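Local coordinates for protein allantoin racemase (Pseudomonas fluorescens, PDB 5LG5) that catalyses the racemisation of allantoin, interconverting its two enantiomers, and probably also acts on other 5-monosubstituted hydantoins, at residues E[10-15]-E[34-39]; E[43-48]-E[144-149]; E[109-114]-E[171-176]. All coordinates share one frame; numbering follows the deposited sequence.

Interaction 1 (E[10-15]-E[34-39]); sequences TTASIT and GLTPYF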
loop_
_atom_site.group_PDB
_atom_site.type_symbol
_atom_site.label_atom_id
_atom_site.label_comp_id
_atom_site.label_asym_id
_atom_site.label_seq_id
_atom_site.Cartn_x
_atom_site.Cartn_y
_atom_site.Cartn_z
ATOM N N THR E 10 12.025 -24.240 -24.007
ATOM C CA THR E 10 12.840 -25.305 -24.594
ATOM C C THR E 10 13.280 -25.058 -26.041
ATOM O O THR E 10 13.782 -25.965 -26.714
ATOM C CB THR E 10 12.103 -26.635 -24.521
ATOM O OG1 THR E 10 10.793 -26.476 -25.090
ATOM C CG2 THR E 10 11.976 -27.055 -23.071
ATOM N N THR E 11 13.067 -23.842 -26.522
ATOM C CA THR E 11 13.468 -23.493 -27.876
ATOM C C THR E 11 14.930 -23.069 -27.889
ATOM O O THR E 11 15.260 -21.947 -27.486
ATOM C CB THR E 11 12.574 -22.392 -28.436
ATOM O OG1 THR E 11 11.214 -22.847 -28.386
ATOM C CG2 THR E 11 12.960 -22.052 -29.876
ATOM N N ALA E 12 15.802 -23.968 -28.346
ATOM C CA ALA E 12 17.247 -23.735 -28.280
ATOM C C ALA E 12 17.691 -22.499 -29.061
ATOM O O ALA E 12 18.658 -21.843 -28.683
ATOM C CB ALA E 12 18.016 -24.967 -28.750
ATOM N N SER E 13 16.971 -22.157 -30.129
ATOM C CA SER E 13 17.340 -20.977 -30.912
ATOM C C SER E 13 17.177 -19.721 -30.060
ATOM O O SER E 13 17.912 -18.746 -30.205
ATOM C CB SER E 13 16.519 -20.873 -32.202
ATOM O OG SER E 13 15.158 -20.577 -31.944
ATOM N N ILE E 14 16.200 -19.739 -29.167
ATOM C CA ILE E 14 16.026 -18.614 -28.267
ATOM C C ILE E 14 17.169 -18.545 -27.241
ATOM O O ILE E 14 17.672 -17.461 -26.928
ATOM C CB ILE E 14 14.616 -18.634 -27.626
ATOM C CG1 ILE E 14 13.578 -18.396 -28.737
ATOM C CG2 ILE E 14 14.506 -17.586 -26.505
ATOM C CD1 ILE E 14 12.126 -18.495 -28.311
ATOM N N THR E 15 17.582 -19.700 -26.731
ATOM C CA THR E 15 18.737 -19.788 -25.839
ATOM C C THR E 15 19.977 -19.161 -26.481
ATOM O O THR E 15 20.772 -18.482 -25.825
ATOM C CB THR E 15 19.063 -21.256 -25.479
ATOM O OG1 THR E 15 17.897 -21.908 -24.948
ATOM C CG2 THR E 15 20.208 -21.321 -24.460
ATOM N N GLY E 34 24.994 -20.678 -22.122
ATOM C CA GLY E 34 23.559 -20.718 -22.327
ATOM C C GLY E 34 23.001 -22.114 -22.182
ATOM O O GLY E 34 23.483 -23.050 -22.821
ATOM N N LEU E 35 21.985 -22.265 -21.335
ATOM C CA LEU E 35 21.380 -23.578 -21.115
ATOM C C LEU E 35 19.912 -23.601 -21.507
ATOM O O LEU E 35 19.166 -22.655 -21.238
ATOM C CB LEU E 35 21.539 -24.006 -19.658
ATOM C CG LEU E 35 22.964 -24.118 -19.127
ATOM C CD1 LEU E 35 22.917 -24.547 -17.682
ATOM C CD2 LEU E 35 23.767 -25.124 -19.977
ATOM N N THR E 36 19.506 -24.693 -22.145
ATOM C CA THR E 36 18.106 -24.942 -22.464
ATOM C C THR E 36 17.627 -26.070 -21.561
ATOM O O THR E 36 18.287 -27.102 -21.470
ATOM C CB THR E 36 17.937 -25.347 -23.941
ATOM O OG1 THR E 36 18.513 -24.335 -24.785
ATOM C CG2 THR E 36 16.457 -25.520 -24.286
ATOM N N PRO E 37 16.493 -25.875 -20.862
ATOM C CA PRO E 37 15.997 -26.927 -19.958
ATOM C C PRO E 37 15.716 -28.227 -20.702
ATOM O O PRO E 37 15.452 -28.165 -21.900
ATOM C CB PRO E 37 14.674 -26.346 -19.435
ATOM C CG PRO E 37 14.835 -24.856 -19.571
ATOM C CD PRO E 37 15.644 -24.673 -20.835
ATOM N N TYR E 38 15.748 -29.365 -20.010
ATOM C CA TYR E 38 15.548 -30.657 -20.663
ATOM C C TYR E 38 14.075 -30.902 -20.968
ATOM O O TYR E 38 13.735 -31.790 -21.754
ATOM C CB TYR E 38 16.065 -31.796 -19.786
ATOM C CG TYR E 38 17.552 -31.792 -19.559
ATOM C CD1 TYR E 38 18.074 -32.141 -18.322
ATOM C CD2 TYR E 38 18.437 -31.455 -20.577
ATOM C CE1 TYR E 38 19.429 -32.149 -18.095
ATOM C CE2 TYR E 38 19.809 -31.456 -20.357
ATOM C CZ TYR E 38 20.292 -31.807 -19.114
ATOM O OH TYR E 38 21.644 -31.816 -18.866
ATOM N N PHE E 39 13.198 -30.133 -20.324
ATOM C CA PHE E 39 11.765 -30.229 -20.599
ATOM C C PHE E 39 11.061 -28.888 -20.399
ATOM O O PHE E 39 11.694 -27.889 -20.019
ATOM C CB PHE E 39 11.107 -31.323 -19.762
ATOM C CG PHE E 39 11.179 -31.085 -18.287
ATOM C CD1 PHE E 39 12.301 -31.460 -17.563
ATOM C CD2 PHE E 39 10.110 -30.493 -17.620
ATOM C CE1 PHE E 39 12.366 -31.247 -16.194
ATOM C CE2 PHE E 39 10.157 -30.276 -16.250
ATOM C CZ PHE E 39 11.290 -30.652 -15.534
#

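Interaction 2 (E[43-48]-E[144-149]); sequences SVEGNF and MAVLEL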
loop_
_atom_site.group_PDB
_atom_site.type_symbol
_atom_site.label_atom_id
_atom_site.label_comp_id
_atom_site.label_asym_id
_atom_site.label_seq_id
_atom_site.Cartn_x
_atom_site.Cartn_y
_atom_site.Cartn_z
ATOM N N SER E 43 7.523 -22.175 -25.514
ATOM C CA SER E 43 7.411 -20.796 -25.094
ATOM C C SER E 43 6.528 -20.777 -23.862
ATOM O O SER E 43 5.573 -21.550 -23.757
ATOM C CB SER E 43 6.861 -19.910 -26.218
ATOM O OG SER E 43 5.488 -20.147 -26.424
ATOM N N VAL E 44 6.869 -19.909 -22.917
ATOM C CA VAL E 44 6.148 -19.853 -21.653
ATOM C C VAL E 44 5.118 -18.734 -21.608
ATOM O O VAL E 44 5.473 -17.566 -21.454
ATOM C CB VAL E 44 7.115 -19.676 -20.504
ATOM C CG1 VAL E 44 6.343 -19.609 -19.191
ATOM C CG2 VAL E 44 8.103 -20.823 -20.503
ATOM N N GLU E 45 3.844 -19.091 -21.728
ATOM C CA GLU E 45 2.798 -18.084 -21.850
ATOM C C GLU E 45 1.637 -18.373 -20.911
ATOM O O GLU E 45 0.504 -18.564 -21.358
ATOM C CB GLU E 45 2.281 -18.040 -23.296
ATOM C CG GLU E 45 3.347 -17.661 -24.328
ATOM C CD GLU E 45 2.889 -17.920 -25.760
ATOM O OE1 GLU E 45 2.041 -18.824 -25.965
ATOM O OE2 GLU E 45 3.366 -17.204 -26.675
ATOM N N GLY E 46 1.914 -18.386 -19.613
ATOM C CA GLY E 46 0.885 -18.665 -18.632
ATOM C C GLY E 46 1.391 -19.378 -17.394
ATOM O O GLY E 46 2.579 -19.720 -17.283
ATOM N N ASN E 47 0.474 -19.568 -16.446
ATOM C CA ASN E 47 0.808 -20.097 -15.132
ATOM C C ASN E 47 1.324 -21.525 -15.187
ATOM O O ASN E 47 2.347 -21.854 -14.584
ATOM C CB ASN E 47 -0.395 -19.992 -14.186
ATOM C CG ASN E 47 -0.851 -18.560 -13.982
ATOM O OD1 ASN E 47 -1.840 -18.124 -14.571
ATOM N ND2 ASN E 47 -0.134 -17.822 -13.153
ATOM N N PHE E 48 0.609 -22.380 -15.909
ATOM C CA PHE E 48 1.012 -23.779 -15.981
ATOM C C PHE E 48 2.410 -23.873 -16.580
ATOM O O PHE E 48 3.300 -24.515 -16.016
ATOM C CB PHE E 48 0.019 -24.599 -16.817
ATOM C CG PHE E 48 0.595 -25.889 -17.349
ATOM C CD1 PHE E 48 0.894 -26.937 -16.490
ATOM C CD2 PHE E 48 0.859 -26.040 -18.708
ATOM C CE1 PHE E 48 1.430 -28.131 -16.977
ATOM C CE2 PHE E 48 1.396 -27.222 -19.207
ATOM C CZ PHE E 48 1.684 -28.274 -18.334
ATOM N N MET E 144 1.761 -10.100 -29.533
ATOM C CA MET E 144 2.433 -11.080 -30.373
ATOM C C MET E 144 3.026 -12.167 -29.496
ATOM O O MET E 144 3.643 -11.866 -28.472
ATOM C CB MET E 144 3.568 -10.427 -31.164
ATOM C CG MET E 144 3.247 -9.059 -31.722
ATOM S SD MET E 144 3.309 -9.040 -33.517
ATOM C CE MET E 144 1.840 -9.978 -33.905
ATOM N N ALA E 145 2.839 -13.427 -29.881
ATOM C CA ALA E 145 3.410 -14.537 -29.122
ATOM C C ALA E 145 4.932 -14.509 -29.186
ATOM O O ALA E 145 5.509 -13.916 -30.106
ATOM C CB ALA E 145 2.876 -15.875 -29.616
ATOM N N VAL E 146 5.572 -15.150 -28.204
ATOM C CA VAL E 146 7.029 -15.197 -28.121
ATOM C C VAL E 146 7.688 -15.651 -29.429
ATOM O O VAL E 146 8.624 -15.011 -29.912
ATOM C CB VAL E 146 7.497 -16.124 -26.973
ATOM C CG1 VAL E 146 9.007 -16.239 -26.967
ATOM C CG2 VAL E 146 6.997 -15.605 -25.618
ATOM N N LEU E 147 7.188 -16.734 -30.016
ATOM C CA LEU E 147 7.824 -17.294 -31.210
ATOM C C LEU E 147 7.605 -16.423 -32.435
ATOM O O LEU E 147 8.372 -16.487 -33.396
ATOM C CB LEU E 147 7.326 -18.718 -31.474
ATOM C CG LEU E 147 7.568 -19.738 -30.358
ATOM C CD1 LEU E 147 6.961 -21.068 -30.744
ATOM C CD2 LEU E 147 9.065 -19.886 -30.105
ATOM N N GLU E 148 6.580 -15.582 -32.376
ATOM C CA GLU E 148 6.239 -14.694 -33.482
ATOM C C GLU E 148 7.305 -13.608 -33.627
ATOM O O GLU E 148 7.384 -12.937 -34.657
ATOM C CB GLU E 148 4.858 -14.075 -33.231
ATOM C CG GLU E 148 3.769 -14.448 -34.239
ATOM C CD GLU E 148 2.367 -14.049 -33.758
ATOM O OE1 GLU E 148 2.181 -13.855 -32.530
ATOM O OE2 GLU E 148 1.451 -13.923 -34.602
ATOM N N LEU E 149 8.129 -13.438 -32.593
ATOM C CA LEU E 149 9.144 -12.393 -32.622
ATOM C C LEU E 149 10.155 -12.678 -33.704
ATOM O O LEU E 149 10.580 -11.770 -34.413
ATOM C CB LEU E 149 9.880 -12.245 -31.281
ATOM C CG LEU E 149 9.282 -11.652 -29.998
ATOM C CD1 LEU E 149 7.794 -11.888 -29.852
ATOM C CD2 LEU E 149 10.022 -12.195 -28.776
HETATM O O HOH W 1 4.770 -18.558 -28.302
#

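Interaction 3 (E[109-114]-E[171-176]); sequences AYSVVT and DKAEVI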
loop_
_atom_site.group_PDB
_atom_site.type_symbol
_atom_site.label_atom_id
_atom_site.label_comp_id
_atom_site.label_asym_id
_atom_site.label_seq_id
_atom_site.Cartn_x
_atom_site.Cartn_y
_atom_site.Cartn_z
ATOM N N ALA E 109 9.811 6.508 -13.704
ATOM C CA ALA E 109 8.910 5.371 -13.849
ATOM C C ALA E 109 9.312 4.553 -15.071
ATOM O O ALA E 109 9.819 5.111 -16.056
ATOM C CB ALA E 109 7.445 5.860 -13.971
ATOM N N TYR E 110 9.116 3.233 -15.002
ATOM C CA TYR E 110 9.420 2.359 -16.140
ATOM C C TYR E 110 8.163 1.601 -16.566
ATOM O O TYR E 110 7.247 1.405 -15.769
ATOM C CB TYR E 110 10.565 1.378 -15.818
ATOM C CG TYR E 110 10.166 0.297 -14.830
ATOM C CD1 TYR E 110 10.347 0.480 -13.470
ATOM C CD2 TYR E 110 9.598 -0.897 -15.257
ATOM C CE1 TYR E 110 9.972 -0.482 -12.563
ATOM C CE2 TYR E 110 9.227 -1.879 -14.348
ATOM C CZ TYR E 110 9.422 -1.654 -13.007
ATOM O OH TYR E 110 9.057 -2.606 -12.100
ATOM N N SER E 111 8.117 1.180 -17.825
ATOM C CA SER E 111 7.055 0.285 -18.278
ATOM C C SER E 111 7.658 -0.957 -18.895
ATOM O O SER E 111 8.761 -0.931 -19.440
ATOM C CB SER E 111 6.096 0.962 -19.279
ATOM O OG SER E 111 5.191 1.842 -18.631
ATOM N N VAL E 112 6.944 -2.058 -18.771
ATOM C CA VAL E 112 7.375 -3.294 -19.367
ATOM C C VAL E 112 6.514 -3.582 -20.579
ATOM O O VAL E 112 5.294 -3.491 -20.508
ATOM C CB VAL E 112 7.256 -4.451 -18.351
ATOM C CG1 VAL E 112 7.741 -5.759 -18.972
ATOM C CG2 VAL E 112 8.038 -4.112 -17.071
ATOM N N VAL E 113 7.142 -3.912 -21.697
ATOM C CA VAL E 113 6.382 -4.335 -22.858
ATOM C C VAL E 113 6.593 -5.818 -23.030
ATOM O O VAL E 113 7.718 -6.268 -23.230
ATOM C CB VAL E 113 6.793 -3.613 -24.152
ATOM C CG1 VAL E 113 6.028 -4.205 -25.324
ATOM C CG2 VAL E 113 6.547 -2.108 -24.032
ATOM N N THR E 114 5.521 -6.591 -22.923
ATOM C CA THR E 114 5.668 -8.033 -23.046
ATOM C C THR E 114 4.971 -8.508 -24.313
ATOM O O THR E 114 4.630 -7.699 -25.192
ATOM C CB THR E 114 5.155 -8.794 -21.772
ATOM O OG1 THR E 114 5.473 -10.192 -21.856
ATOM C CG2 THR E 114 3.657 -8.618 -21.579
ATOM N N ASP E 171 1.022 6.303 -20.055
ATOM C CA ASP E 171 1.362 5.827 -18.723
ATOM C C ASP E 171 2.491 6.625 -18.064
ATOM O O ASP E 171 2.821 6.390 -16.893
ATOM C CB ASP E 171 1.724 4.337 -18.757
ATOM C CG ASP E 171 0.664 3.494 -19.431
ATOM O OD1 ASP E 171 -0.510 3.894 -19.378
ATOM O OD2 ASP E 171 1.002 2.436 -20.011
ATOM N N LYS E 172 3.102 7.533 -18.821
ATOM C CA LYS E 172 4.236 8.345 -18.317
ATOM C C LYS E 172 5.486 7.530 -17.999
ATOM O O LYS E 172 6.263 7.877 -17.087
ATOM C CB LYS E 172 3.847 9.210 -17.115
ATOM C CG LYS E 172 2.688 10.145 -17.406
ATOM C CD LYS E 172 2.982 10.969 -18.661
ATOM C CE LYS E 172 1.794 11.861 -19.023
ATOM N NZ LYS E 172 2.199 13.253 -19.348
ATOM N N ALA E 173 5.673 6.439 -18.735
ATOM C CA ALA E 173 6.907 5.687 -18.636
ATOM C C ALA E 173 8.050 6.587 -19.100
ATOM O O ALA E 173 7.897 7.389 -20.037
ATOM C CB ALA E 173 6.842 4.444 -19.504
ATOM N N GLU E 174 9.207 6.436 -18.475
ATOM C CA GLU E 174 10.368 7.204 -18.887
ATOM C C GLU E 174 11.435 6.261 -19.384
ATOM O O GLU E 174 12.404 6.667 -20.027
ATOM C CB GLU E 174 10.878 8.046 -17.729
ATOM C CG GLU E 174 9.795 8.963 -17.195
ATOM C CD GLU E 174 10.299 9.912 -16.154
ATOM O OE1 GLU E 174 11.504 9.830 -15.816
ATOM O OE2 GLU E 174 9.491 10.750 -15.683
ATOM N N VAL E 175 11.241 4.987 -19.069
ATOM C CA VAL E 175 12.138 3.932 -19.501
ATOM C C VAL E 175 11.316 2.736 -19.928
ATOM O O VAL E 175 10.265 2.449 -19.340
ATOM C CB VAL E 175 13.115 3.516 -18.367
ATOM C CG1 VAL E 175 14.079 2.424 -18.849
ATOM C CG2 VAL E 175 13.893 4.722 -17.850
ATOM N N ILE E 176 11.783 2.043 -20.959
ATOM C CA ILE E 176 11.104 0.841 -21.401
ATOM C C ILE E 176 11.930 -0.373 -21.044
ATOM O O ILE E 176 13.136 -0.385 -21.260
ATOM C CB ILE E 176 10.872 0.841 -22.916
ATOM C CG1 ILE E 176 10.044 2.067 -23.321
ATOM C CG2 ILE E 176 10.196 -0.438 -23.323
ATOM C CD1 ILE E 176 8.605 2.057 -22.799
#

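Interaction 1 (E[10-15]-E[34-39])
T10 and T36 bring the two backbones within 5.7 Å, CA to CA, and T15 stands 6.0 Å from G34 by the same measure. At the centre of the contact the T15 and T36 side chains cross obliquely and share a short hydrogen bond, OG1 to OG1, of 2.5 Å. Both OG1 atoms stand beside their own backbone N (chi1 -54° and -56°) and face each other across the gap. N7 also bonds T15 OG1, giving that buried hydroxyl a second partner. The CG2 branch of T15 packs against the backbone, 3.6 Å from L35 O. These residues belong to a beta-alpha-beta crossover, strand 2-7, helix 12-25 and strand 31-35: the first turn of the helix meets the chain where the second strand ends. T36 CG2 turns to the loop before the helix and lies 3.6 Å from T10 CA, while A12 CB sits at the margin, 4.0 Å from T36 OG1. T10 extends the contact further along the loop, its methyl CG2 pressing on the backbone at 3.2 Å from F39 O. Beyond them a second subunit closes in, with I234 of that subunit on T10 and W236 of that subunit on F39.

Interaction 2 (E[43-48]-E[144-149])
E45 reaches across to A145 and V146, joining the loop between strand 40-41 and helix 47-63, in the half of the first parallel sheet of this two-sheet alpha/beta racemase fold, to the one that follows strand 136-141 of the second. The E45 CG is anti to the carbonyl carbon (chi1 -61°) and the chain runs out extended beyond it. Its carboxylate meets the other loop with one oxygen, OE2. That oxygen touches the A145 methyl, CB to OE2 3.3 Å, and accepts a weak bond from V146 N at 3.4 Å. The other oxygen, OE1, forms a salt bridge with K231 of a second subunit, so the two oxygens of one carboxylate serve different chains. Alongside, S43 CB meets V146 CB at 3.9 Å. L147 CG approaches the same S43 CB at 4.2 Å. The S43 OG lies between the backbone N and the carbonyl carbon (chi1 73°). There it is hydrogen-bonded to K231 of the second subunit and to a water, OG to water oxygen 2.6 Å. The water donates to E45 OE2 and weakly accepts from L147 N, linking the polar ends of S43 and E45 with the V146-L147 backbone. Next to the A145 methyl, E148 turns its carboxylate to its own segment: OE1 takes the A145 N-H at 2.8 Å, with the donor nearly in line with the C-O bond.

Interaction 3 (E[109-114]-E[171-176])
The Y110 ring has V112 CG2 at its edge, in plane, and leads away from V175, its OH bonded to L132 O. CG stands between the backbone N and the carbonyl carbon (chi1 71°), and what meets the neighbouring strand is the base of the side chain, Y110 CB lying 4.2 Å from V175 CB. S111 and I176 point to the other face of the sheet. There S111 OG, anti to the carbonyl carbon, rests 3.2 Å from A173 CB and has its hydrogen bond with S138. Further along, V113 and I176 meet methyl to methyl, CG2 to CG2, at 4.1 Å.

The backbone holds the strands in parallel. S111 N bonds V175 O at 2.9 Å, the donor nearly along the C=O axis (166°). At the strand start, A109 O accepts twice: from E174 N at 2.8 Å, with the donor 37° above the carbonyl plane, and weakly from V175 N at 3.3 Å. E174 CB packs against the same oxygen, while its OE2 turns to T224 of a third subunit. Strand 110-114 thus sits between 136-141 and 175-179, with helix 153-171 over the face of S111, V113 and I176 and helix 120-129 over that of Y110 and V112: the layered alpha/beta arrangement of a parallel sheet with helices on both faces, strand order 2-1-3-4.

Interaction 3 lies inside the second parallel sheet and is buried, held by strand-to-strand backbone bonds and aliphatic packing. Interaction 1, only partly buried, lies at the edge of the first sheet, between a helix start and a strand end, and relies on a hydroxyl pair and methyl-to-backbone contacts. Interaction 2 is buried too, but joins loops of the two halves with a carboxylate, a water and help from a second subunit, which also touches interaction 1. Interactions 1 and 2 adjoin: I14 CD1 of helix 12-25 packs 3.8 Å from L147 CD2. Interaction 3 touches neither of the others, its nearest atoms about 12 Å from interaction 1 and about 5 Å from interaction 2, and meets other subunits.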